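Local coordinates for kinetochore protein Mis16 (Schizosaccharomyces japonicus, PDB 4XYH) that binds histone H4 and the CENP-A chaperone Scm3 independently, and so probably helps to deliver the centromeric histone to chromatin, at residues Y30-W33 with K34-V37; Y157-L161 with N162-E166; T265-P268 with S269-A273. All coordinates share one frame; numbering follows the deposited sequence.

Contact 1 of 3, residues Y30-W33 with K34-V37; sequences YKLW and KQNV
Val-37 lies over one face of the Trp-33 indole, one helical turn further along the same helix. Its CG2 methyl stands 3.7 Å from the centroid of the six-membered ring of Trp-33 and 11° off the ring normal, which meets the geometry of a CH-pi contact. The methyl is displaced toward the rim, so CZ2 and CH2 lie closer to it than CD2 does. Trp-33 has CG anti to its own N (chi1 172°), and with chi2 near a right angle the benzo half of the indole is carried in front of Val-37.

A second i to i+4 contact is made by the aliphatic part of Lys-34. The bend at chi2 (141°) brings CD of Lys-34 to 3.4 Å from Tyr-30 OH and to 3.6 Å from CZ of the same ring; further bends carry CE and NZ onward. The approach is oblique to the ring plane. On the neighbouring flank, Leu-32 CD1 comes within 3.6 Å of Gln-35 OE1, and Leu-32 CG lies beside the Asn-36 amide nitrogen; both are van der Waals contacts.

Backbone hydrogen bonds of the alpha-helical i to i+4 type fix these spacings: Lys-34 N to Tyr-30 O at 2.9 Å, Gln-35 N to Lys-31 O, and Asn-36 N to Leu-32 O, the last in the carbonyl plane. Weak i to i+3 bonds run from Gln-35 N to Leu-32 O and from Asn-36 N to Trp-33 O.

Both segments belong to helix 19-40, the N-terminal helix found in RBBP4-like propellers. Strand 41-48, outermost in a four-stranded antiparallel sheet, follows directly, and its Tyr-41 receives Trp-33: the rings meet with planes about 75° apart, while Trp-33 NE1 and Tyr-41 OH are hydrogen-bonded.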
loop_
_atom_site.group_PDB
_atom_site.type_symbol
_atom_site.label_atom_id
_atom_site.label_comp_id
_atom_site.label_asym_id
_atom_site.label_seq_id
_atom_site.Cartn_x
_atom_site.Cartn_y
_atom_site.Cartn_z
ATOM N N TYR A 30 -20.712 -2.971 -13.424
ATOM C CA TYR A 30 -20.503 -1.779 -12.627
ATOM C C TYR A 30 -21.839 -1.078 -12.421
ATOM O O TYR A 30 -22.115 -0.565 -11.337
ATOM C CB TYR A 30 -19.480 -0.831 -13.277
ATOM C CG TYR A 30 -19.435 0.517 -12.600
ATOM C CD1 TYR A 30 -18.774 0.693 -11.389
ATOM C CD2 TYR A 30 -20.077 1.608 -13.155
ATOM C CE1 TYR A 30 -18.748 1.930 -10.753
ATOM C CE2 TYR A 30 -20.060 2.843 -12.531
ATOM C CZ TYR A 30 -19.394 2.999 -11.332
ATOM O OH TYR A 30 -19.395 4.232 -10.720
ATOM N N LYS A 31 -22.667 -1.066 -13.461
ATOM C CA LYS A 31 -24.000 -0.470 -13.375
ATOM C C LYS A 31 -24.846 -1.174 -12.306
ATOM O O LYS A 31 -25.471 -0.528 -11.442
ATOM C CB LYS A 31 -24.701 -0.550 -14.726
ATOM C CG LYS A 31 -26.062 0.130 -14.766
ATOM C CD LYS A 31 -26.944 -0.481 -15.847
ATOM C CE LYS A 31 -28.090 0.440 -16.235
ATOM N NZ LYS A 31 -28.936 -0.186 -17.294
ATOM N N LEU A 32 -24.854 -2.501 -12.369
ATOM C CA LEU A 32 -25.539 -3.302 -11.372
ATOM C C LEU A 32 -24.987 -3.029 -9.974
ATOM O O LEU A 32 -25.762 -2.822 -9.028
ATOM C CB LEU A 32 -25.418 -4.782 -11.709
ATOM C CG LEU A 32 -26.383 -5.679 -10.939
ATOM C CD1 LEU A 32 -27.799 -5.106 -11.010
ATOM C CD2 LEU A 32 -26.338 -7.118 -11.465
ATOM N N TRP A 33 -23.656 -3.021 -9.844
ATOM C CA TRP A 33 -23.013 -2.718 -8.561
ATOM C C TRP A 33 -23.509 -1.375 -7.998
ATOM O O TRP A 33 -23.727 -1.222 -6.792
ATOM C CB TRP A 33 -21.482 -2.691 -8.708
ATOM C CG TRP A 33 -20.780 -2.204 -7.471
ATOM C CD1 TRP A 33 -20.390 -2.960 -6.395
ATOM C CD2 TRP A 33 -20.391 -0.856 -7.173
ATOM N NE1 TRP A 33 -19.788 -2.166 -5.450
ATOM C CE2 TRP A 33 -19.778 -0.871 -5.901
ATOM C CE3 TRP A 33 -20.488 0.356 -7.860
ATOM C CZ2 TRP A 33 -19.270 0.279 -5.305
ATOM C CZ3 TRP A 33 -19.987 1.500 -7.266
ATOM C CH2 TRP A 33 -19.387 1.455 -5.999
ATOM N N LYS A 34 -23.686 -0.403 -8.881
ATOM C CA LYS A 34 -24.122 0.926 -8.477
ATOM C C LYS A 34 -25.556 0.901 -7.939
ATOM O O LYS A 34 -25.906 1.668 -7.050
ATOM C CB LYS A 34 -24.001 1.895 -9.653
ATOM C CG LYS A 34 -23.716 3.330 -9.249
ATOM C CD LYS A 34 -22.722 3.986 -10.226
ATOM C CE LYS A 34 -23.433 4.737 -11.349
ATOM N NZ LYS A 34 -24.274 5.875 -10.830
ATOM N N GLN A 35 -26.382 0.013 -8.477
ATOM C CA GLN A 35 -27.743 -0.129 -7.976
ATOM C C GLN A 35 -27.773 -0.815 -6.613
ATOM O O GLN A 35 -28.666 -0.552 -5.805
ATOM C CB GLN A 35 -28.602 -0.921 -8.962
ATOM C CG GLN A 35 -28.882 -0.208 -10.275
ATOM C CD GLN A 35 -29.553 -1.117 -11.292
ATOM O OE1 GLN A 35 -29.929 -2.254 -10.983
ATOM N NE2 GLN A 35 -29.705 -0.618 -12.515
ATOM N N ASN A 36 -26.808 -1.698 -6.363
ATOM C CA ASN A 36 -26.787 -2.472 -5.129
ATOM C C ASN A 36 -26.079 -1.804 -3.960
ATOM O O ASN A 36 -26.103 -2.318 -2.839
ATOM C CB ASN A 36 -26.145 -3.822 -5.376
ATOM C CG ASN A 36 -26.997 -4.700 -6.237
ATOM O OD1 ASN A 36 -28.218 -4.552 -6.267
ATOM N ND2 ASN A 36 -26.367 -5.618 -6.957
ATOM N N VAL A 37 -25.442 -0.672 -4.221
ATOM C CA VAL A 37 -24.684 0.034 -3.193
ATOM C C VAL A 37 -25.454 0.263 -1.877
ATOM O O VAL A 37 -24.890 0.046 -0.799
ATOM C CB VAL A 37 -24.148 1.385 -3.773
ATOM C CG1 VAL A 37 -24.047 2.466 -2.716
ATOM C CG2 VAL A 37 -22.785 1.147 -4.446
#

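Contact 2 of 3, residues Y157-L161 with N162-E166; sequences YIFDL and NLYRE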
loop_
_atom_site.group_PDB
_atom_site.type_symbol
_atom_site.label_atom_id
_atom_site.label_comp_id
_atom_site.label_asym_id
_atom_site.label_seq_id
_atom_site.Cartn_x
_atom_site.Cartn_y
_atom_site.Cartn_z
ATOM N N TYR A 157 12.925 10.349 -2.383
ATOM C CA TYR A 157 12.844 11.773 -2.054
ATOM C C TYR A 157 12.253 12.009 -0.667
ATOM O O TYR A 157 11.427 11.232 -0.176
ATOM C CB TYR A 157 12.025 12.539 -3.101
ATOM C CG TYR A 157 12.637 12.502 -4.491
ATOM C CD1 TYR A 157 13.665 13.372 -4.839
ATOM C CD2 TYR A 157 12.199 11.588 -5.445
ATOM C CE1 TYR A 157 14.231 13.347 -6.100
ATOM C CE2 TYR A 157 12.769 11.547 -6.723
ATOM C CZ TYR A 157 13.780 12.431 -7.035
ATOM O OH TYR A 157 14.348 12.402 -8.274
ATOM N N ILE A 158 12.686 13.091 -0.033
ATOM C CA ILE A 158 12.119 13.492 1.238
ATOM C C ILE A 158 11.516 14.887 1.146
ATOM O O ILE A 158 12.120 15.801 0.572
ATOM C CB ILE A 158 13.164 13.469 2.342
ATOM C CG1 ILE A 158 13.831 12.085 2.393
ATOM C CG2 ILE A 158 12.505 13.821 3.662
ATOM C CD1 ILE A 158 12.925 10.951 2.900
ATOM N N PHE A 159 10.322 15.035 1.707
ATOM C CA PHE A 159 9.614 16.311 1.743
ATOM C C PHE A 159 9.288 16.644 3.188
ATOM O O PHE A 159 8.857 15.769 3.934
ATOM C CB PHE A 159 8.317 16.252 0.928
ATOM C CG PHE A 159 8.510 15.922 -0.530
ATOM C CD1 PHE A 159 8.762 14.614 -0.937
ATOM C CD2 PHE A 159 8.398 16.912 -1.506
ATOM C CE1 PHE A 159 8.913 14.307 -2.284
ATOM C CE2 PHE A 159 8.551 16.606 -2.851
ATOM C CZ PHE A 159 8.804 15.297 -3.238
ATOM N N ASP A 160 9.499 17.894 3.595
ATOM C CA ASP A 160 9.085 18.346 4.925
ATOM C C ASP A 160 7.922 19.341 4.795
ATOM O O ASP A 160 8.152 20.501 4.450
ATOM C CB ASP A 160 10.277 18.988 5.652
ATOM C CG ASP A 160 9.947 19.413 7.077
ATOM O OD1 ASP A 160 8.766 19.356 7.504
ATOM O OD2 ASP A 160 10.886 19.810 7.787
ATOM N N LEU A 161 6.691 18.889 5.054
ATOM C CA LEU A 161 5.499 19.698 4.774
ATOM C C LEU A 161 5.440 20.948 5.652
ATOM O O LEU A 161 4.788 21.938 5.322
ATOM C CB LEU A 161 4.221 18.868 4.951
ATOM C CG LEU A 161 4.073 17.644 4.021
ATOM C CD1 LEU A 161 2.698 16.950 4.122
ATOM C CD2 LEU A 161 4.391 18.015 2.598
ATOM N N ASN A 162 6.149 20.896 6.765
ATOM C CA ASN A 162 6.193 21.999 7.701
ATOM C C ASN A 162 6.877 23.262 7.175
ATOM O O ASN A 162 6.754 24.327 7.769
ATOM C CB ASN A 162 6.887 21.535 8.992
ATOM C CG ASN A 162 6.798 22.562 10.083
ATOM O OD1 ASN A 162 5.710 23.047 10.405
ATOM N ND2 ASN A 162 7.944 22.920 10.652
ATOM N N LEU A 163 7.628 23.135 6.092
ATOM C CA LEU A 163 8.329 24.277 5.510
ATOM C C LEU A 163 7.427 25.068 4.564
ATOM O O LEU A 163 7.832 26.084 4.037
ATOM C CB LEU A 163 9.577 23.821 4.741
ATOM C CG LEU A 163 10.675 23.064 5.501
ATOM C CD1 LEU A 163 11.815 22.679 4.550
ATOM C CD2 LEU A 163 11.199 23.944 6.619
ATOM N N TYR A 164 6.216 24.583 4.323
ATOM C CA TYR A 164 5.316 25.232 3.383
ATOM C C TYR A 164 3.867 24.829 3.630
ATOM O O TYR A 164 3.209 24.262 2.760
ATOM C CB TYR A 164 5.731 24.928 1.931
ATOM C CG TYR A 164 6.336 23.553 1.668
ATOM C CD1 TYR A 164 5.533 22.429 1.537
ATOM C CD2 TYR A 164 7.713 23.393 1.526
ATOM C CE1 TYR A 164 6.082 21.184 1.292
ATOM C CE2 TYR A 164 8.278 22.157 1.273
ATOM C CZ TYR A 164 7.455 21.054 1.159
ATOM O OH TYR A 164 7.989 19.817 0.908
ATOM N N ARG A 165 3.387 25.136 4.830
ATOM C CA ARG A 165 2.010 24.858 5.224
ATOM C C ARG A 165 0.943 25.534 4.399
ATOM O O ARG A 165 -0.111 24.964 4.174
ATOM C CB ARG A 165 1.787 25.267 6.677
ATOM C CG ARG A 165 2.649 24.513 7.654
ATOM C CD ARG A 165 1.810 23.744 8.647
ATOM N NE ARG A 165 2.681 23.029 9.572
ATOM C CZ ARG A 165 2.813 21.710 9.617
ATOM N NH1 ARG A 165 2.107 20.934 8.804
ATOM N NH2 ARG A 165 3.646 21.165 10.487
ATOM N N GLU A 166 1.192 26.756 3.958
ATOM C CA GLU A 166 0.110 27.542 3.390
ATOM C C GLU A 166 0.062 27.520 1.875
ATOM O O GLU A 166 -0.996 27.735 1.288
ATOM C CB GLU A 166 0.208 28.984 3.906
ATOM C CG GLU A 166 0.355 29.096 5.436
ATOM C CD GLU A 166 -0.802 28.448 6.188
ATOM O OE1 GLU A 166 -1.922 28.340 5.625
ATOM O OE2 GLU A 166 -0.585 28.026 7.346
HETATM O O HOH W 1 10.364 21.433 9.670
#
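Tyr-164 folds back over the turn that follows strand 156-160, and its ring reaches three residues of the preceding segment. From CB, a chi1 of 34°, off the staggered positions, turns the ring back over the Asp-160 carbonyl. CD1 passes 3.9 Å from Leu-161 O, and CE1 then packs against Leu-161 CD2 at 3.8 Å. On the other branch, CE2 and CZ lie beneath Asp-160 O, which sits 3.4 Å above the ring plane and toward its rim. At the tip, OH lies 3.6 Å from Phe-159 CB, at the edge of the Phe-159 ring, and is hydrogen-bonded to Gln-175 OE1, which also accepts Asp-160 N. A leucine here would probably cost Gln-175 OE1 one of these two partners and open a gap beside Phe-159 CB and the Asp-160 carbonyl. In a beta-propeller such as this WD40 protein, the segment is the exit from the third strand of a blade, here curled into a short 3-10 turn. Leu-163 N to Asp-160 O, with an N-H...O angle of 169°, and Tyr-164 N to Leu-161 O close it, both donors standing above the carbonyl planes. Asp-160 OD1 also accepts Asn-162 N at 3.1 Å. A water bridges Asp-160 OD2 and Asn-162 ND2, while Arg-165, weakly bonded to Asn-162 OD1, forms a salt bridge with Asp-145.

Contact 3 of 3, residues T265-P268 with S269-A273; sequences TRLP and SSSSA
With OG anti to the carbonyl carbon (chi1 -59°), Ser-271 turns its hydroxyl back toward Leu-267 and Pro-268. Ser-270 holds its OG between the backbone N and the carbonyl carbon instead (chi1 51°), which sets that oxygen beside the proline ring. Ser-271 OG lies 3.6 Å from Pro-268 CD and 3.7 Å from Leu-267 CB, whereas Ser-270 OG meets Pro-268 CG at 3.6 Å. The two hydroxyl oxygens share CG of the pyrrolidine ring, that of Ser-271 lying also near CD and that of Ser-270 toward CB, all at van der Waals distance. Residues Pro-268 to Ser-271 form a type I beta turn in the loop joining strands 259-264 and 275-278, the third and outermost strands of one WD40 blade. Its closing bond, Ser-271 N to Pro-268 O, measures 3.2 Å with an N-H...O angle of 144°, and the donor stands well above the carbonyl plane. Ser-271 CB is also close to this carbonyl, 3.3 Å from Pro-268 O. Just before the turn Leu-267 O is hydrogen-bonded to Tyr-231 OH of strand 229-231, which the Ser-269 side chain also touches, and at its last residue Ser-271 O to Arg-233 NH2 in the loop beyond that strand.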
loop_
_atom_site.group_PDB
_atom_site.type_symbol
_atom_site.label_atom_id
_atom_site.label_comp_id
_atom_site.label_asym_id
_atom_site.label_seq_id
_atom_site.Cartn_x
_atom_site.Cartn_y
_atom_site.Cartn_z
ATOM N N THR A 265 18.663 -5.654 10.106
ATOM C CA THR A 265 19.365 -4.469 9.600
ATOM C C THR A 265 20.575 -4.067 10.448
ATOM O O THR A 265 21.305 -3.138 10.090
ATOM C CB THR A 265 18.420 -3.248 9.476
ATOM O OG1 THR A 265 17.840 -2.933 10.752
ATOM C CG2 THR A 265 17.322 -3.540 8.480
ATOM N N ARG A 266 20.799 -4.777 11.552
ATOM C CA ARG A 266 21.982 -4.549 12.374
ATOM C C ARG A 266 23.223 -5.226 11.778
ATOM O O ARG A 266 24.351 -4.892 12.120
ATOM C CB ARG A 266 21.737 -5.043 13.800
ATOM C CG ARG A 266 20.788 -4.156 14.594
ATOM C CD ARG A 266 20.254 -4.873 15.820
ATOM N NE ARG A 266 19.878 -6.244 15.497
ATOM C CZ ARG A 266 19.162 -7.038 16.287
ATOM N NH1 ARG A 266 18.729 -6.599 17.457
ATOM N NH2 ARG A 266 18.871 -8.275 15.897
ATOM N N LEU A 267 23.005 -6.172 10.878
ATOM C CA LEU A 267 24.097 -6.938 10.286
ATOM C C LEU A 267 24.532 -6.299 8.973
ATOM O O LEU A 267 23.719 -5.708 8.265
ATOM C CB LEU A 267 23.668 -8.391 10.065
ATOM C CG LEU A 267 23.818 -9.365 11.238
ATOM C CD1 LEU A 267 23.558 -8.701 12.575
ATOM C CD2 LEU A 267 22.901 -10.563 11.064
ATOM N N PRO A 268 25.825 -6.397 8.643
ATOM C CA PRO A 268 26.300 -5.825 7.374
ATOM C C PRO A 268 25.807 -6.649 6.180
ATOM O O PRO A 268 25.200 -7.701 6.394
ATOM C CB PRO A 268 27.825 -5.890 7.516
ATOM C CG PRO A 268 28.051 -7.064 8.417
ATOM C CD PRO A 268 26.908 -7.049 9.401
ATOM N N SER A 269 26.065 -6.201 4.954
ATOM C CA SER A 269 25.510 -6.882 3.777
ATOM C C SER A 269 26.265 -8.151 3.399
ATOM O O SER A 269 25.806 -8.938 2.572
ATOM C CB SER A 269 25.485 -5.937 2.578
ATOM O OG SER A 269 26.757 -5.358 2.370
ATOM N N SER A 270 27.435 -8.336 3.988
ATOM C CA SER A 270 28.181 -9.569 3.798
ATOM C C SER A 270 27.397 -10.724 4.429
ATOM O O SER A 270 27.488 -11.872 3.985
ATOM C CB SER A 270 29.584 -9.449 4.406
ATOM O OG SER A 270 29.523 -8.977 5.747
ATOM N N SER A 271 26.610 -10.403 5.454
ATOM C CA SER A 271 25.774 -11.392 6.122
ATOM C C SER A 271 24.664 -11.863 5.200
ATOM O O SER A 271 24.417 -11.279 4.146
ATOM C CB SER A 271 25.170 -10.824 7.410
ATOM O OG SER A 271 26.180 -10.412 8.321
ATOM N N SER A 272 24.000 -12.932 5.609
ATOM C CA SER A 272 22.892 -13.476 4.858
ATOM C C SER A 272 21.569 -12.961 5.412
ATOM O O SER A 272 21.523 -12.397 6.510
ATOM C CB SER A 272 22.929 -15.004 4.902
ATOM O OG SER A 272 24.122 -15.493 4.310
ATOM N N ALA A 273 20.498 -13.141 4.644
ATOM C CA ALA A 273 19.157 -12.944 5.178
ATOM C C ALA A 273 18.996 -13.836 6.404
ATOM O O ALA A 273 19.440 -14.982 6.386
ATOM C CB ALA A 273 18.107 -13.276 4.130
#

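In the fold
All three contacts are local and lie toward the periphery of the WD40 propeller, their centres 22 to 26 Å from the centre of the chain, in series along the sequence. Contact 2 spans the end of the third strand of a blade and the turn after it; contact 3 lies wholly in the loop after the third strand of another blade. These two are nearest, with closest atoms about 16 Å apart and centres 33 Å apart. Contacts 1 and 3, on opposite sides of the chain's centre, have centres 51 Å apart, and contacts 1 and 2 have centres 40 Å apart. Contact 1 lies on the N-terminal helix, which in RBBP4-like relatives helps to bind histone H4 and probably does so here.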